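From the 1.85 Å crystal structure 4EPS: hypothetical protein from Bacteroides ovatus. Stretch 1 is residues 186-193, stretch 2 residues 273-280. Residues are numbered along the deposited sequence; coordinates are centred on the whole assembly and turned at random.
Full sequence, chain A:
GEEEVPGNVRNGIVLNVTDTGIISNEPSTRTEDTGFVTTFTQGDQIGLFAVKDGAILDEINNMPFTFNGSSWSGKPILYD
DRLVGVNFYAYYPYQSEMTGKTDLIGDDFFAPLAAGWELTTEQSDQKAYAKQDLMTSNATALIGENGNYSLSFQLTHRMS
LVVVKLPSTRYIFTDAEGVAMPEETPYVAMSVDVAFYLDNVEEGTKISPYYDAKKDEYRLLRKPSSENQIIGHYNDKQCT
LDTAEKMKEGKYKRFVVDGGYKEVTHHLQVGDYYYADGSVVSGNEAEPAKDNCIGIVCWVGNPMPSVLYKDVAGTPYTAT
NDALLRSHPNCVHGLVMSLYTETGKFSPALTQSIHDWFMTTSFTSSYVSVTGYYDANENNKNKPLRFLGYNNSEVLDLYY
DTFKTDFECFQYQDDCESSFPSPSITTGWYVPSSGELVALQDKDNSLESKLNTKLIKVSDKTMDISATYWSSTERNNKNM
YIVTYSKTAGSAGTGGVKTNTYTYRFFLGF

Stretch 1 186-193: PYVAMSVD
Stretch 2 273-280: YYYADGSV

An extended segment packs against a tight turn here, held by a short chain of tyrosine hydroxyls, one bridging water and a small patch of side-chain packing, with 336 Å² buried in all. Stretch 1 is extended, with phi/psi near -90/119 at Y187, -130/124 at V188, -82/122 at A189 and -121/153 at M190, so Y187 and A189 point toward the turn while V188 and M190 point away. Stretch 2 runs as a strand through Y275, then folds into a type I turn from Y275 to G278, with A276 at -56/-27 and D277 at -91/-1. G278 N to Y275 O (2.8 Å) closes the turn, and Y275 N to S279 O (3.0 Å) braces its base. D277, chi1 p, has OD1 accepting from S279 N at 2.9 Å and from S279 OG, also p, at 2.6 Å.

The register sets A189 CA 4.8 Å from G278 CA. Y187, chi1 t and chi2 -84°, lays its ring so that OH donates to G278 O at 2.5 Å and accepts from Y274 OH at 2.8 Å; both partners lie at the ring edge. Y274, also t, starts sideways, and its long side chain brings the hydroxyl in. G278, at 94/0, must be glycine: a CB would jam against the preceding carbonyl and sit 3.2 Å from Y187 OH.

D277 O is the second hub. It meets A189 CA at 3.2 Å in a CA-H...O contact, accepts a weak bond from M190 N at 3.4 Å, and takes a water 2.8 Å away that also donates to V188 O (2.9 Å) and accepts from M190 N (3.1 Å). Alanine suits this close approach, its CB resting 3.9 Å from S279 N. Beyond it, V192, chi1 m, reaches over the turn, CG1 lying 3.7 Å from A276 O and 3.8 Å from D277 CA.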

# COMPACT_ATOMS: atom_id res chain seq x y z
N PRO A 186 1.75 9.71 -14.84
CA PRO A 186 0.73 8.86 -14.20
C PRO A 186 0.21 7.76 -15.12
O PRO A 186 0.07 7.94 -16.34
CB PRO A 186 -0.39 9.85 -13.84
CG PRO A 186 0.34 11.15 -13.62
CD PRO A 186 1.37 11.14 -14.73
N TYR A 187 -0.01 6.59 -14.53
CA TYR A 187 -0.60 5.44 -15.22
C TYR A 187 -2.09 5.57 -15.03
O TYR A 187 -2.54 5.53 -13.89
CB TYR A 187 -0.07 4.12 -14.61
CG TYR A 187 -0.68 2.91 -15.27
CD1 TYR A 187 -1.92 2.41 -14.87
CD2 TYR A 187 -0.02 2.26 -16.32
CE1 TYR A 187 -2.48 1.29 -15.47
CE2 TYR A 187 -0.58 1.15 -16.95
CZ TYR A 187 -1.81 0.67 -16.52
OH TYR A 187 -2.35 -0.42 -17.14
N VAL A 188 -2.87 5.71 -16.12
CA VAL A 188 -4.31 5.94 -15.98
C VAL A 188 -5.12 4.99 -16.83
O VAL A 188 -4.95 4.95 -18.05
CB VAL A 188 -4.70 7.43 -16.31
CG1 VAL A 188 -6.19 7.68 -16.05
CG2 VAL A 188 -3.85 8.43 -15.51
N ALA A 189 -6.03 4.27 -16.20
CA ALA A 189 -6.99 3.38 -16.87
C ALA A 189 -8.15 4.28 -17.36
O ALA A 189 -8.73 4.99 -16.55
CB ALA A 189 -7.51 2.33 -15.89
N MSE A 190 -8.43 4.29 -18.65
CA MSE A 190 -9.47 5.16 -19.23
C MSE A 190 -10.52 4.34 -19.93
O MSE A 190 -10.24 3.24 -20.41
CB MSE A 190 -8.81 6.14 -20.20
CG MSE A 190 -7.96 7.17 -19.49
SE MSE A 190 -6.93 8.20 -20.69
CE MSE A 190 -5.38 6.88 -21.08
N SER A 191 -11.74 4.88 -20.01
CA SER A 191 -12.89 4.20 -20.58
C SER A 191 -12.64 3.72 -22.00
O SER A 191 -12.00 4.41 -22.80
CB SER A 191 -14.12 5.12 -20.57
OG SER A 191 -14.52 5.38 -19.24
N VAL A 192 -13.19 2.54 -22.32
CA VAL A 192 -13.08 1.93 -23.64
C VAL A 192 -14.47 1.80 -24.27
O VAL A 192 -15.50 2.00 -23.61
CB VAL A 192 -12.32 0.57 -23.62
CG1 VAL A 192 -10.84 0.79 -23.33
CG2 VAL A 192 -12.93 -0.41 -22.61
N ASP A 193 -14.46 1.44 -25.57
CA ASP A 193 -15.67 1.25 -26.40
C ASP A 193 -16.56 2.47 -26.26
O ASP A 193 -17.74 2.35 -25.92
CB ASP A 193 -16.40 -0.04 -25.97
CG ASP A 193 -15.55 -1.29 -26.12
OD1 ASP A 193 -14.88 -1.43 -27.16
OD2 ASP A 193 -15.57 -2.13 -25.18
N TYR A 273 -4.68 -9.81 -12.85
CA TYR A 273 -5.54 -9.80 -14.05
C TYR A 273 -5.48 -8.43 -14.71
O TYR A 273 -5.63 -7.40 -14.04
CB TYR A 273 -7.01 -10.19 -13.69
CG TYR A 273 -7.10 -11.57 -13.09
CD1 TYR A 273 -7.16 -12.71 -13.90
CD2 TYR A 273 -7.14 -11.75 -11.70
CE1 TYR A 273 -7.25 -13.99 -13.35
CE2 TYR A 273 -7.20 -13.03 -11.14
CZ TYR A 273 -7.27 -14.14 -11.97
OH TYR A 273 -7.33 -15.40 -11.41
N TYR A 274 -5.27 -8.40 -16.03
CA TYR A 274 -5.11 -7.18 -16.82
C TYR A 274 -6.28 -7.00 -17.77
O TYR A 274 -6.68 -7.95 -18.47
CB TYR A 274 -3.77 -7.23 -17.60
CG TYR A 274 -3.34 -5.85 -18.07
CD1 TYR A 274 -2.72 -4.96 -17.21
CD2 TYR A 274 -3.59 -5.43 -19.38
CE1 TYR A 274 -2.31 -3.70 -17.64
CE2 TYR A 274 -3.20 -4.17 -19.82
CZ TYR A 274 -2.56 -3.31 -18.94
OH TYR A 274 -2.19 -2.05 -19.36
N TYR A 275 -6.84 -5.79 -17.81
CA TYR A 275 -8.07 -5.52 -18.57
C TYR A 275 -7.88 -4.56 -19.75
O TYR A 275 -6.89 -3.84 -19.81
CB TYR A 275 -9.16 -5.00 -17.59
CG TYR A 275 -9.64 -6.11 -16.69
CD1 TYR A 275 -8.93 -6.45 -15.53
CD2 TYR A 275 -10.75 -6.89 -17.03
CE1 TYR A 275 -9.28 -7.57 -14.77
CE2 TYR A 275 -11.14 -7.99 -16.25
CZ TYR A 275 -10.40 -8.32 -15.12
OH TYR A 275 -10.75 -9.41 -14.36
N ALA A 276 -8.84 -4.56 -20.68
CA ALA A 276 -8.84 -3.76 -21.91
C ALA A 276 -8.68 -2.24 -21.66
O ALA A 276 -8.13 -1.54 -22.52
CB ALA A 276 -10.11 -4.03 -22.71
N ASP A 277 -9.10 -1.74 -20.49
CA ASP A 277 -8.97 -0.31 -20.20
C ASP A 277 -7.62 -0.01 -19.49
O ASP A 277 -7.33 1.16 -19.19
CB ASP A 277 -10.17 0.16 -19.34
CG ASP A 277 -10.24 -0.45 -17.94
OD1 ASP A 277 -9.57 -1.50 -17.71
OD2 ASP A 277 -11.02 0.06 -17.11
N GLY A 278 -6.83 -1.05 -19.24
CA GLY A 278 -5.56 -0.90 -18.55
C GLY A 278 -5.68 -1.11 -17.06
O GLY A 278 -4.68 -1.01 -16.34
N SER A 279 -6.88 -1.41 -16.56
CA SER A 279 -7.06 -1.63 -15.12
C SER A 279 -6.46 -2.99 -14.73
O SER A 279 -6.27 -3.85 -15.60
CB SER A 279 -8.54 -1.53 -14.71
OG SER A 279 -9.33 -2.54 -15.29
N VAL A 280 -6.14 -3.15 -13.44
CA VAL A 280 -5.48 -4.34 -12.92
C VAL A 280 -6.25 -4.82 -11.71
O VAL A 280 -6.58 -4.01 -10.83
CB VAL A 280 -4.00 -4.00 -12.56
CG1 VAL A 280 -3.25 -5.22 -12.03
CG2 VAL A 280 -3.24 -3.40 -13.77
O HOH W 1 -5.94 3.29 -20.25